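Local atomic coordinates of packaging protein UL32 (Human herpesvirus 8 type M, PDB entry 6XF9), a protein that forms a pentameric ring required for herpesviral genome packaging, binds zinc, and probably brings new capsids to nuclear replication compartments. Residues M123-D126 with L127-H130; E157-R160 with G161-T164; E73-A76 with C77-F81; L99-I102 with M103-F107; Q41-Q44 with S45-S49. All coordinates share one frame; numbering follows the deposited sequence.

Interaction 1 of 5, residues M123-D126 with L127-H130. With ZN (zinc ion), chain O.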
loop_
_atom_site.group_PDB
_atom_site.type_symbol
_atom_site.label_atom_id
_atom_site.label_comp_id
_atom_site.label_asym_id
_atom_site.label_seq_id
_atom_site.Cartn_x
_atom_site.Cartn_y
_atom_site.Cartn_z
ATOM N N MET D 123 23.989 31.034 24.777
ATOM C CA MET D 123 24.630 29.735 24.722
ATOM C C MET D 123 25.045 29.403 23.301
ATOM O O MET D 123 24.573 30.010 22.332
ATOM C CB MET D 123 23.701 28.665 25.261
ATOM C CG MET D 123 23.376 28.991 26.671
ATOM S SD MET D 123 23.558 27.560 27.693
ATOM C CE MET D 123 23.033 28.256 29.239
ATOM N N GLY D 124 25.913 28.387 23.204
ATOM C CA GLY D 124 26.379 27.927 21.904
ATOM C C GLY D 124 25.245 27.679 20.937
ATOM O O GLY D 124 25.326 28.032 19.759
ATOM N N ILE D 125 24.161 27.079 21.421
ATOM C CA ILE D 125 23.052 26.813 20.516
ATOM C C ILE D 125 22.476 28.122 19.991
ATOM O O ILE D 125 22.033 28.189 18.839
ATOM C CB ILE D 125 21.985 25.944 21.213
ATOM C CG1 ILE D 125 21.050 25.327 20.174
ATOM C CG2 ILE D 125 21.191 26.755 22.240
ATOM C CD1 ILE D 125 21.789 24.604 19.077
ATOM N N ASP D 126 22.507 29.196 20.794
ATOM C CA ASP D 126 21.928 30.465 20.344
ATOM C C ASP D 126 22.766 31.103 19.244
ATOM O O ASP D 126 22.214 31.669 18.286
ATOM C CB ASP D 126 21.786 31.433 21.514
ATOM C CG ASP D 126 20.912 30.884 22.619
ATOM O OD1 ASP D 126 19.733 30.574 22.327
ATOM O OD2 ASP D 126 21.397 30.785 23.777
ATOM N N LEU D 127 24.102 31.026 19.377
ATOM C CA LEU D 127 25.010 31.485 18.326
ATOM C C LEU D 127 24.856 30.655 17.055
ATOM O O LEU D 127 24.851 31.199 15.945
ATOM C CB LEU D 127 26.450 31.430 18.824
ATOM C CG LEU D 127 26.741 32.333 20.023
ATOM C CD1 LEU D 127 28.128 32.041 20.583
ATOM C CD2 LEU D 127 26.613 33.803 19.671
ATOM N N GLN D 128 24.814 29.324 17.193
ATOM C CA GLN D 128 24.620 28.438 16.044
ATOM C C GLN D 128 23.311 28.725 15.312
ATOM O O GLN D 128 23.271 28.777 14.079
ATOM C CB GLN D 128 24.622 26.997 16.518
ATOM C CG GLN D 128 25.949 26.476 16.951
ATOM C CD GLN D 128 25.913 24.975 17.100
ATOM O OE1 GLN D 128 26.030 24.244 16.122
ATOM N NE2 GLN D 128 25.694 24.506 18.320
ATOM N N LEU D 129 22.214 28.864 16.058
ATOM C CA LEU D 129 20.916 29.106 15.431
ATOM C C LEU D 129 20.898 30.450 14.710
ATOM O O LEU D 129 20.356 30.563 13.599
ATOM C CB LEU D 129 19.802 29.028 16.480
ATOM C CG LEU D 129 19.337 27.634 16.936
ATOM C CD1 LEU D 129 18.384 27.718 18.114
ATOM C CD2 LEU D 129 18.635 26.938 15.773
ATOM N N HIS D 130 21.468 31.489 15.333
ATOM C CA HIS D 130 21.391 32.826 14.747
ATOM C C HIS D 130 22.335 32.985 13.562
ATOM O O HIS D 130 21.938 33.479 12.499
ATOM C CB HIS D 130 21.670 33.891 15.810
ATOM C CG HIS D 130 21.673 35.287 15.269
ATOM N ND1 HIS D 130 20.517 35.992 15.030
ATOM C CD2 HIS D 130 22.697 36.106 14.925
ATOM C CE1 HIS D 130 20.825 37.184 14.552
ATOM N NE2 HIS D 130 22.141 37.277 14.474
HETATM ZN ZN ZN O . 18.534 35.598 15.386
#

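Interaction 2 of 5, residues E157-R160 with G161-T164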
loop_
_atom_site.group_PDB
_atom_site.type_symbol
_atom_site.label_atom_id
_atom_site.label_comp_id
_atom_site.label_asym_id
_atom_site.label_seq_id
_atom_site.Cartn_x
_atom_site.Cartn_y
_atom_site.Cartn_z
ATOM N N GLU D 157 13.395 20.955 14.883
ATOM C CA GLU D 157 12.930 19.670 15.405
ATOM C C GLU D 157 14.040 18.634 15.364
ATOM O O GLU D 157 14.340 17.987 16.378
ATOM C CB GLU D 157 11.711 19.180 14.623
ATOM C CG GLU D 157 10.513 20.077 14.821
ATOM C CD GLU D 157 10.016 20.045 16.265
ATOM O OE1 GLU D 157 9.554 18.955 16.707
ATOM O OE2 GLU D 157 10.104 21.101 16.953
ATOM N N PHE D 158 14.688 18.474 14.207
ATOM C CA PHE D 158 15.699 17.426 14.134
ATOM C C PHE D 158 16.977 17.789 14.876
ATOM O O PHE D 158 17.725 16.894 15.260
ATOM C CB PHE D 158 16.004 17.071 12.698
ATOM C CG PHE D 158 14.998 16.163 12.097
ATOM C CD1 PHE D 158 13.726 16.622 11.817
ATOM C CD2 PHE D 158 15.316 14.828 11.838
ATOM C CE1 PHE D 158 12.772 15.767 11.249
ATOM C CE2 PHE D 158 14.382 13.968 11.276
ATOM C CZ PHE D 158 13.104 14.439 10.979
ATOM N N ILE D 159 17.308 19.066 15.031
ATOM C CA ILE D 159 18.431 19.361 15.911
ATOM C C ILE D 159 18.049 19.062 17.349
ATOM O O ILE D 159 18.851 18.510 18.111
ATOM C CB ILE D 159 18.936 20.798 15.729
ATOM C CG1 ILE D 159 19.581 20.911 14.353
ATOM C CG2 ILE D 159 19.964 21.114 16.798
ATOM C CD1 ILE D 159 19.793 22.290 13.906
ATOM N N ARG D 160 16.818 19.416 17.744
ATOM C CA ARG D 160 16.351 19.096 19.091
ATOM C C ARG D 160 16.354 17.583 19.334
ATOM O O ARG D 160 16.614 17.135 20.456
ATOM C CB ARG D 160 14.952 19.675 19.317
ATOM C CG ARG D 160 14.655 19.882 20.789
ATOM C CD ARG D 160 13.334 20.613 21.066
ATOM N NE ARG D 160 12.179 19.797 20.717
ATOM C CZ ARG D 160 11.354 20.050 19.710
ATOM N NH1 ARG D 160 11.535 21.126 18.950
ATOM N NH2 ARG D 160 10.335 19.228 19.470
ATOM N N GLY D 161 16.056 16.785 18.305
ATOM C CA GLY D 161 16.196 15.340 18.429
ATOM C C GLY D 161 17.613 14.917 18.779
ATOM O O GLY D 161 17.825 14.057 19.631
ATOM N N MET D 162 18.608 15.503 18.112
ATOM C CA MET D 162 20.000 15.171 18.422
ATOM C C MET D 162 20.371 15.518 19.859
ATOM O O MET D 162 21.264 14.888 20.440
ATOM C CB MET D 162 20.931 15.891 17.458
ATOM C CG MET D 162 20.830 15.371 16.065
ATOM S SD MET D 162 22.127 16.074 15.043
ATOM C CE MET D 162 21.330 17.585 14.477
ATOM N N LEU D 163 19.722 16.527 20.436
ATOM C CA LEU D 163 19.992 16.879 21.826
ATOM C C LEU D 163 19.374 15.860 22.785
ATOM O O LEU D 163 20.044 15.367 23.700
ATOM C CB LEU D 163 19.466 18.289 22.107
ATOM C CG LEU D 163 19.696 18.736 23.541
ATOM C CD1 LEU D 163 21.181 18.972 23.778
ATOM C CD2 LEU D 163 18.878 19.977 23.875
ATOM N N THR D 164 18.099 15.504 22.577
ATOM C CA THR D 164 17.380 14.681 23.546
ATOM C C THR D 164 17.514 13.190 23.267
ATOM O O THR D 164 17.322 12.383 24.193
ATOM C CB THR D 164 15.887 15.059 23.595
ATOM O OG1 THR D 164 15.255 14.769 22.337
ATOM C CG2 THR D 164 15.718 16.543 23.940
#

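Interaction 3 of 5, residues E73-A76 with C77-F81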
loop_
_atom_site.group_PDB
_atom_site.type_symbol
_atom_site.label_atom_id
_atom_site.label_comp_id
_atom_site.label_asym_id
_atom_site.label_seq_id
_atom_site.Cartn_x
_atom_site.Cartn_y
_atom_site.Cartn_z
ATOM N N GLU D 73 28.055 48.438 10.873
ATOM C CA GLU D 73 29.033 47.937 9.919
ATOM C C GLU D 73 29.932 46.873 10.520
ATOM O O GLU D 73 30.420 46.007 9.788
ATOM C CB GLU D 73 29.906 49.065 9.379
ATOM C CG GLU D 73 29.198 50.071 8.512
ATOM C CD GLU D 73 30.130 51.207 8.106
ATOM O OE1 GLU D 73 29.893 51.803 7.022
ATOM O OE2 GLU D 73 31.132 51.454 8.833
ATOM N N ASP D 74 30.193 46.915 11.825
ATOM C CA ASP D 74 31.022 45.844 12.369
ATOM C C ASP D 74 30.215 44.569 12.537
ATOM O O ASP D 74 30.728 43.469 12.301
ATOM C CB ASP D 74 31.658 46.253 13.704
ATOM C CG ASP D 74 32.682 47.366 13.554
ATOM O OD1 ASP D 74 33.579 47.266 12.673
ATOM O OD2 ASP D 74 32.605 48.322 14.359
ATOM N N TYR D 75 28.956 44.699 12.955
ATOM C CA TYR D 75 28.090 43.531 13.021
ATOM C C TYR D 75 27.892 42.942 11.631
ATOM O O TYR D 75 27.903 41.718 11.463
ATOM C CB TYR D 75 26.762 43.896 13.684
ATOM C CG TYR D 75 25.694 42.831 13.615
ATOM C CD1 TYR D 75 25.850 41.592 14.241
ATOM C CD2 TYR D 75 24.508 43.076 12.950
ATOM C CE1 TYR D 75 24.842 40.614 14.164
ATOM C CE2 TYR D 75 23.509 42.124 12.873
ATOM C CZ TYR D 75 23.667 40.897 13.471
ATOM O OH TYR D 75 22.619 39.977 13.361
ATOM N N ALA D 76 27.725 43.797 10.619
ATOM C CA ALA D 76 27.557 43.305 9.256
ATOM C C ALA D 76 28.808 42.616 8.726
ATOM O O ALA D 76 28.703 41.792 7.813
ATOM C CB ALA D 76 27.150 44.436 8.321
ATOM N N CYS D 77 30.000 42.953 9.230
ATOM C CA CYS D 77 31.186 42.200 8.816
ATOM C C CYS D 77 31.182 40.806 9.402
ATOM O O CYS D 77 31.503 39.832 8.712
ATOM C CB CYS D 77 32.463 42.909 9.229
ATOM S SG CYS D 77 32.882 44.176 8.121
ATOM N N LEU D 78 30.869 40.702 10.696
ATOM C CA LEU D 78 30.722 39.398 11.331
ATOM C C LEU D 78 29.735 38.536 10.562
ATOM O O LEU D 78 30.024 37.378 10.234
ATOM C CB LEU D 78 30.248 39.579 12.765
ATOM C CG LEU D 78 29.991 38.273 13.487
ATOM C CD1 LEU D 78 31.197 37.373 13.399
ATOM C CD2 LEU D 78 29.559 38.537 14.915
ATOM N N CYS D 79 28.570 39.099 10.232
ATOM C CA CYS D 79 27.593 38.358 9.448
ATOM C C CYS D 79 28.181 37.888 8.115
ATOM O O CYS D 79 28.056 36.715 7.757
ATOM C CB CYS D 79 26.346 39.209 9.245
ATOM S SG CYS D 79 25.474 39.489 10.796
ATOM N N PHE D 80 28.862 38.763 7.384
ATOM C CA PHE D 80 29.420 38.344 6.098
ATOM C C PHE D 80 30.372 37.169 6.273
ATOM O O PHE D 80 30.388 36.247 5.453
ATOM C CB PHE D 80 30.135 39.518 5.432
ATOM C CG PHE D 80 30.634 39.230 4.052
ATOM C CD1 PHE D 80 29.794 39.326 2.962
ATOM C CD2 PHE D 80 31.946 38.899 3.843
ATOM C CE1 PHE D 80 30.260 39.070 1.679
ATOM C CE2 PHE D 80 32.425 38.648 2.564
ATOM C CZ PHE D 80 31.582 38.732 1.481
ATOM N N PHE D 81 31.184 37.191 7.329
ATOM C CA PHE D 81 32.137 36.113 7.554
ATOM C C PHE D 81 31.424 34.807 7.843
ATOM O O PHE D 81 31.797 33.753 7.315
ATOM C CB PHE D 81 33.070 36.478 8.713
ATOM C CG PHE D 81 34.316 37.202 8.284
ATOM C CD1 PHE D 81 34.238 38.370 7.543
ATOM C CD2 PHE D 81 35.566 36.745 8.681
ATOM C CE1 PHE D 81 35.379 39.037 7.148
ATOM C CE2 PHE D 81 36.713 37.422 8.291
ATOM C CZ PHE D 81 36.610 38.572 7.525
#

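Interaction 4 of 5, residues L99-I102 with M103-F107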
loop_
_atom_site.group_PDB
_atom_site.type_symbol
_atom_site.label_atom_id
_atom_site.label_comp_id
_atom_site.label_asym_id
_atom_site.label_seq_id
_atom_site.Cartn_x
_atom_site.Cartn_y
_atom_site.Cartn_z
ATOM N N LEU D 99 31.611 38.612 18.621
ATOM C CA LEU D 99 30.435 39.273 19.186
ATOM C C LEU D 99 30.775 39.974 20.500
ATOM O O LEU D 99 30.240 41.048 20.783
ATOM C CB LEU D 99 29.294 38.270 19.376
ATOM C CG LEU D 99 27.983 38.947 19.787
ATOM C CD1 LEU D 99 27.452 39.739 18.642
ATOM C CD2 LEU D 99 26.949 37.947 20.247
ATOM N N CYS D 100 31.614 39.361 21.343
ATOM C CA CYS D 100 32.197 40.092 22.465
ATOM C C CYS D 100 32.844 41.393 22.013
ATOM O O CYS D 100 32.492 42.485 22.475
ATOM C CB CYS D 100 33.250 39.249 23.178
ATOM S SG CYS D 100 32.662 38.319 24.535
ATOM N N GLU D 101 33.799 41.283 21.094
ATOM C CA GLU D 101 34.556 42.447 20.673
ATOM C C GLU D 101 33.626 43.544 20.184
ATOM O O GLU D 101 33.771 44.703 20.577
ATOM C CB GLU D 101 35.540 42.020 19.592
ATOM C CG GLU D 101 36.375 43.103 18.988
ATOM C CD GLU D 101 37.461 43.612 19.893
ATOM O OE1 GLU D 101 37.682 43.049 20.987
ATOM O OE2 GLU D 101 38.129 44.576 19.470
ATOM N N ILE D 102 32.622 43.189 19.379
ATOM C CA ILE D 102 31.694 44.198 18.878
ATOM C C ILE D 102 30.960 44.863 20.034
ATOM O O ILE D 102 30.623 46.051 19.964
ATOM C CB ILE D 102 30.723 43.578 17.857
ATOM C CG1 ILE D 102 31.452 43.289 16.556
ATOM C CG2 ILE D 102 29.536 44.501 17.580
ATOM C CD1 ILE D 102 30.676 42.388 15.659
ATOM N N MET D 103 30.727 44.127 21.127
ATOM C CA MET D 103 29.983 44.681 22.257
ATOM C C MET D 103 30.836 45.606 23.121
ATOM O O MET D 103 30.329 46.608 23.640
ATOM C CB MET D 103 29.447 43.553 23.145
ATOM C CG MET D 103 28.378 42.693 22.527
ATOM S SD MET D 103 26.811 43.553 22.462
ATOM C CE MET D 103 26.311 43.575 24.177
ATOM N N HIS D 104 32.122 45.287 23.280
ATOM C CA HIS D 104 33.035 46.149 24.018
ATOM C C HIS D 104 33.379 47.428 23.258
ATOM O O HIS D 104 33.659 48.457 23.886
ATOM C CB HIS D 104 34.281 45.354 24.357
ATOM C CG HIS D 104 34.047 44.367 25.450
ATOM N ND1 HIS D 104 34.576 43.096 25.434
ATOM C CD2 HIS D 104 33.294 44.448 26.573
ATOM C CE1 HIS D 104 34.189 42.447 26.520
ATOM N NE2 HIS D 104 33.406 43.244 27.225
ATOM N N LEU D 105 33.385 47.384 21.921
ATOM C CA LEU D 105 33.657 48.587 21.138
ATOM C C LEU D 105 32.493 49.560 21.184
ATOM O O LEU D 105 32.695 50.775 21.320
ATOM C CB LEU D 105 33.964 48.236 19.684
ATOM C CG LEU D 105 35.337 47.837 19.173
ATOM C CD1 LEU D 105 35.993 46.812 20.037
ATOM C CD2 LEU D 105 35.126 47.282 17.795
ATOM N N HIS D 106 31.268 49.057 21.028
ATOM C CA HIS D 106 30.134 49.928 20.764
ATOM C C HIS D 106 29.104 50.007 21.881
ATOM O O HIS D 106 28.228 50.877 21.815
ATOM C CB HIS D 106 29.434 49.493 19.472
ATOM C CG HIS D 106 30.343 49.448 18.288
ATOM N ND1 HIS D 106 30.365 50.437 17.331
ATOM C CD2 HIS D 106 31.259 48.528 17.902
ATOM C CE1 HIS D 106 31.253 50.125 16.401
ATOM N NE2 HIS D 106 31.810 48.971 16.723
ATOM N N PHE D 107 29.173 49.078 22.831
ATOM C CA PHE D 107 28.293 49.070 23.992
ATOM C C PHE D 107 29.078 48.659 25.239
ATOM O O PHE D 107 28.839 47.584 25.788
ATOM C CB PHE D 107 27.114 48.121 23.771
ATOM C CG PHE D 107 26.147 48.590 22.722
ATOM C CD1 PHE D 107 26.326 48.248 21.392
ATOM C CD2 PHE D 107 25.055 49.371 23.067
ATOM C CE1 PHE D 107 25.438 48.677 20.425
ATOM C CE2 PHE D 107 24.163 49.803 22.105
ATOM C CZ PHE D 107 24.354 49.456 20.781
#

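Interaction 5 of 5, residues Q41-Q44 with S45-S49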
loop_
_atom_site.group_PDB
_atom_site.type_symbol
_atom_site.label_atom_id
_atom_site.label_comp_id
_atom_site.label_asym_id
_atom_site.label_seq_id
_atom_site.Cartn_x
_atom_site.Cartn_y
_atom_site.Cartn_z
ATOM N N GLN D 41 17.613 25.105 29.016
ATOM C CA GLN D 41 17.631 26.322 28.208
ATOM C C GLN D 41 17.948 26.025 26.749
ATOM O O GLN D 41 17.305 26.579 25.849
ATOM C CB GLN D 41 18.646 27.318 28.778
ATOM C CG GLN D 41 18.457 28.736 28.283
ATOM C CD GLN D 41 19.636 29.644 28.613
ATOM O OE1 GLN D 41 19.986 29.824 29.782
ATOM N NE2 GLN D 41 20.257 30.219 27.581
ATOM N N ILE D 42 18.942 25.170 26.486
ATOM C CA ILE D 42 19.240 24.801 25.106
ATOM C C ILE D 42 18.011 24.170 24.469
ATOM O O ILE D 42 17.636 24.490 23.338
ATOM C CB ILE D 42 20.454 23.860 25.053
ATOM C CG1 ILE D 42 21.718 24.597 25.479
ATOM C CG2 ILE D 42 20.627 23.289 23.653
ATOM C CD1 ILE D 42 22.930 23.706 25.555
ATOM N N HIS D 43 17.367 23.253 25.190
ATOM C CA HIS D 43 16.150 22.641 24.674
ATOM C C HIS D 43 15.074 23.696 24.430
ATOM O O HIS D 43 14.241 23.549 23.523
ATOM C CB HIS D 43 15.650 21.568 25.643
ATOM C CG HIS D 43 14.480 20.797 25.125
ATOM N ND1 HIS D 43 14.603 19.509 24.646
ATOM C CD2 HIS D 43 13.175 21.135 24.980
ATOM C CE1 HIS D 43 13.422 19.083 24.229
ATOM N NE2 HIS D 43 12.540 20.051 24.419
ATOM N N GLN D 44 15.072 24.757 25.242
ATOM C CA GLN D 44 14.140 25.862 25.043
ATOM C C GLN D 44 14.489 26.689 23.818
ATOM O O GLN D 44 13.592 27.208 23.144
ATOM C CB GLN D 44 14.095 26.744 26.283
ATOM C CG GLN D 44 12.968 27.755 26.250
ATOM C CD GLN D 44 12.972 28.652 27.470
ATOM O OE1 GLN D 44 14.037 29.023 27.998
ATOM N NE2 GLN D 44 11.768 29.014 27.931
ATOM N N SER D 45 15.777 26.850 23.524
ATOM C CA SER D 45 16.156 27.603 22.335
ATOM C C SER D 45 15.731 26.897 21.057
ATOM O O SER D 45 15.498 27.562 20.040
ATOM C CB SER D 45 17.662 27.843 22.313
ATOM O OG SER D 45 18.074 28.619 23.434
ATOM N N LEU D 46 15.600 25.564 21.088
ATOM C CA LEU D 46 15.235 24.763 19.922
ATOM C C LEU D 46 13.735 24.542 19.814
ATOM O O LEU D 46 13.296 23.612 19.129
ATOM C CB LEU D 46 15.984 23.431 19.952
ATOM C CG LEU D 46 17.480 23.698 19.765
ATOM C CD1 LEU D 46 18.332 22.574 20.300
ATOM C CD2 LEU D 46 17.777 23.906 18.297
ATOM N N GLN D 47 12.941 25.374 20.470
ATOM C CA GLN D 47 11.552 25.166 20.090
ATOM C C GLN D 47 11.100 26.212 19.071
ATOM O O GLN D 47 11.537 27.373 19.124
ATOM C CB GLN D 47 10.647 25.181 21.318
ATOM C CG GLN D 47 10.804 23.884 22.112
ATOM C CD GLN D 47 10.322 23.965 23.544
ATOM O OE1 GLN D 47 10.011 25.050 24.064
ATOM N NE2 GLN D 47 10.226 22.797 24.190
ATOM N N PRO D 48 10.307 25.786 18.085
ATOM C CA PRO D 48 10.091 26.618 16.888
ATOM C C PRO D 48 9.465 27.989 17.148
ATOM O O PRO D 48 9.587 28.884 16.293
ATOM C CB PRO D 48 9.190 25.734 16.019
ATOM C CG PRO D 48 9.610 24.343 16.395
ATOM C CD PRO D 48 9.894 24.393 17.870
ATOM N N SER D 49 8.763 28.175 18.263
ATOM C CA SER D 49 8.100 29.438 18.562
ATOM C C SER D 49 8.762 30.232 19.687
ATOM O O SER D 49 8.204 31.252 20.111
ATOM C CB SER D 49 6.642 29.150 18.907
ATOM O OG SER D 49 6.589 28.166 19.950
#

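Interaction 1 of 5, residues M123-D126 with L127-H130
I125 and L129 lie side by side on the first turns of helix 124-133, pointing the same way. CG1 of I125 meets CD1 of L129 at 4.1 Å. The I125 carbon sits there because CG1 is anti to the backbone N (chi1 -163°). Both side chains also press on L46. The tighter part of the contact is the backbone ladder. Q128 N bonds to G124 O at 2.9 Å, and the bond is nearly straight at 172°. L129 N reaches I125 O at the same length. M123 is the N-cap residue, and D126 closes the turn from the other direction: M123 N donates to D126 OD2 at 2.8 Å, on the anti lone pair of that oxygen. The other oxygen, OD1, bonds to S45 OG. This helix supplies the histidine of a CxxC zinc site. H130 ND1 binds the zinc ion, with C52, C55 and C136 as the other ligands. H130 NE2 is hydrogen-bonded to Y75 OH. The looser part is at Q128, although no side here is open to solvent. The Q128 side chain crosses that of I125 at about a right angle, with NE2 4.0 Å from I125 CD1. NE2 also makes a weak hydrogen bond to H281 O.

Interaction 2 of 5, residues E157-R160 with G161-T164
I159 and M162 meet at an oblique angle on one side of helix 145-164. The methionine chain bends at chi3 (-88°), which turns the terminal methyl back over the preceding turn. There CE lies 3.8 Å from I159 CG1 and 3.7 Å from I159 CA. I159 also packs on F423 and M162 on N430, both of helix 416-430.

On another side of the helix, E157 and R160 face each other. The carboxylate and the guanidinium pair through two bonds, R160 NH2 to E157 OE1 at 2.9 Å and R160 NH1 to E157 OE2 at 2.5 Å. The second is shorter than usual, and its exact length is doubtful. The first is not coplanar: NH2 meets OE1 on its syn side, 30° out of the carboxylate plane. A bend at chi3 of R160 brings the guanidinium back to the glutamate. R160 NH1 also donates to L46 O.

T164 OG1 lies 3.3 Å from R160 O, a weak bond whose proton is not settled. T164 N bonds to the same carbonyl at 3.1 Å. These are i to i+3 and i to i+4 contacts of the last turns of an alpha helix, with an intrahelical salt bridge one turn before its end.

Interaction 3 of 5, residues E73-A76 with C77-F81
D74 O takes two backbone N-H groups from the next turn. L78 N reaches it at 3.2 Å with a straight bond of 171°. C77 N also approaches it, but that bond is weak, and E73 O is its better acceptor at 3.1 Å. C79 N closes the following turn on Y75 O at 3.0 Å.

The main side-chain contact is between Y75 and C79. The cysteine sulfur lies over one face of the tyrosine ring, offset toward the rim. SG is 3.7 Å from the ring centroid and 20° off the ring normal. Its closest ring atom is Y75 CZ, at 3.5 Å. A chi1 of 171° swings the ring out opposite the backbone N, along the helix side where C79 comes up one turn later. This is a Cys sulfur-aromatic contact with i to i+4 spacing in helix 71-83. The ring lies next to the zinc site: Y75 OH is hydrogen-bonded to NE2 of the zinc ligand H130. C79 thus packs on the second-shell tyrosine.

The acidic ends serve another helix: E73 and D74 both form salt bridges with R398 of helix 391-402. A76 and C77 pack there too.

Interaction 4 of 5, residues L99-I102 with M103-F107
E101 and L105 make the closest side-chain approach. A leucine methyl abuts the carboxylate, a tight CH-to-oxygen approach and not an apolar pair. L105 CD1 lies 3.1 Å from both E101 OE2 and E101 O, nearer than to E101 CD. The two side chains run obliquely to each other. The glutamate leaves the helix pointing away from its own N (chi1 177°), and a bend at chi2 brings the carboxylate across to the leucine methyl. OE2 itself is salt-bridged to R12, which fixes the carboxylate from outside the pair.

Backbone hydrogen bonds form the second group. H104 N donates to C100 O at 2.9 Å. L105 N donates to E101 O at 3.0 Å, and H106 N to I102 O at 3.3 Å. These are the last turns of helix 89-106, and F107 is the first residue to leave helical geometry.

The histidines form the third group. I102 O lies at the edge of the H106 ring, in its plane and 3.3 Å from CD2. H106 NE2 makes a weak hydrogen bond to D74 of helix 71-83. I102 packs on that helix too, against D74 and L78. H104 ND1 is hydrogen-bonded to NE2 of H13, whose ring meets that of H104 with planes only about 5° apart.

Interaction 5 of 5, residues Q41-Q44 with S45-S49
The C-terminal end of helix 37-45 and the loop that leaves it make up this contact, just before the first CxxC cysteine of a zinc site. I42 and L46 run alongside each other, with I42 CG2 4.1 Å from L46 CD1. I42 also packs on I125 of helix 124-133. L46 is the first residue to leave helical geometry, so the ladder thins out here. S45 N still bonds to Q41 O at 2.8 Å. L46 N reaches I42 O at 3.2 Å and H43 O only weakly. Q47 N then makes a weak bond to Q44 O at 3.3 Å.

The Q41 side chain ties the helix to its surroundings. It is held at both ends of its amide, OE1 by G120 N and NE2 by R121 O. The loop carbonyls are used as well: P48 O and S49 O accept from K328 and Q361 of a neighbouring subunit. The loop therefore belongs to the interface between subunits of the ring.

H43 and Q47 meet on a more exposed side. A chi1 of -174° carries the imidazole of H43 to the side where Q47 lies. The ring and amide planes stand 86° apart. Q47 NE2 comes to the edge of the ring, near its plane, 3.5 Å from H43 CD2.

How the interactions relate
All five contacts are helical turns or helix ends. Interactions 1 and 3 are buried; interactions 2, 4 and 5 are partly buried. Interaction 1 is central: it touches interactions 3, 4 and 5, and it alone holds a zinc ligand. Interaction 3 joins it through a hydrogen bond to that ligand. Interaction 4 meets it by leucine packing, L127 on L99. Interactions 3 and 4 hold neighbouring helices 71-83 and 89-106 together. Interactions 2 and 5 pack on each other, about 10 Å between centres. Chemistry follows place: metal and sulfur-aromatic contacts lie inside, while the ion pair of interaction 2 is partly exposed. Only interaction 5 touches another subunit.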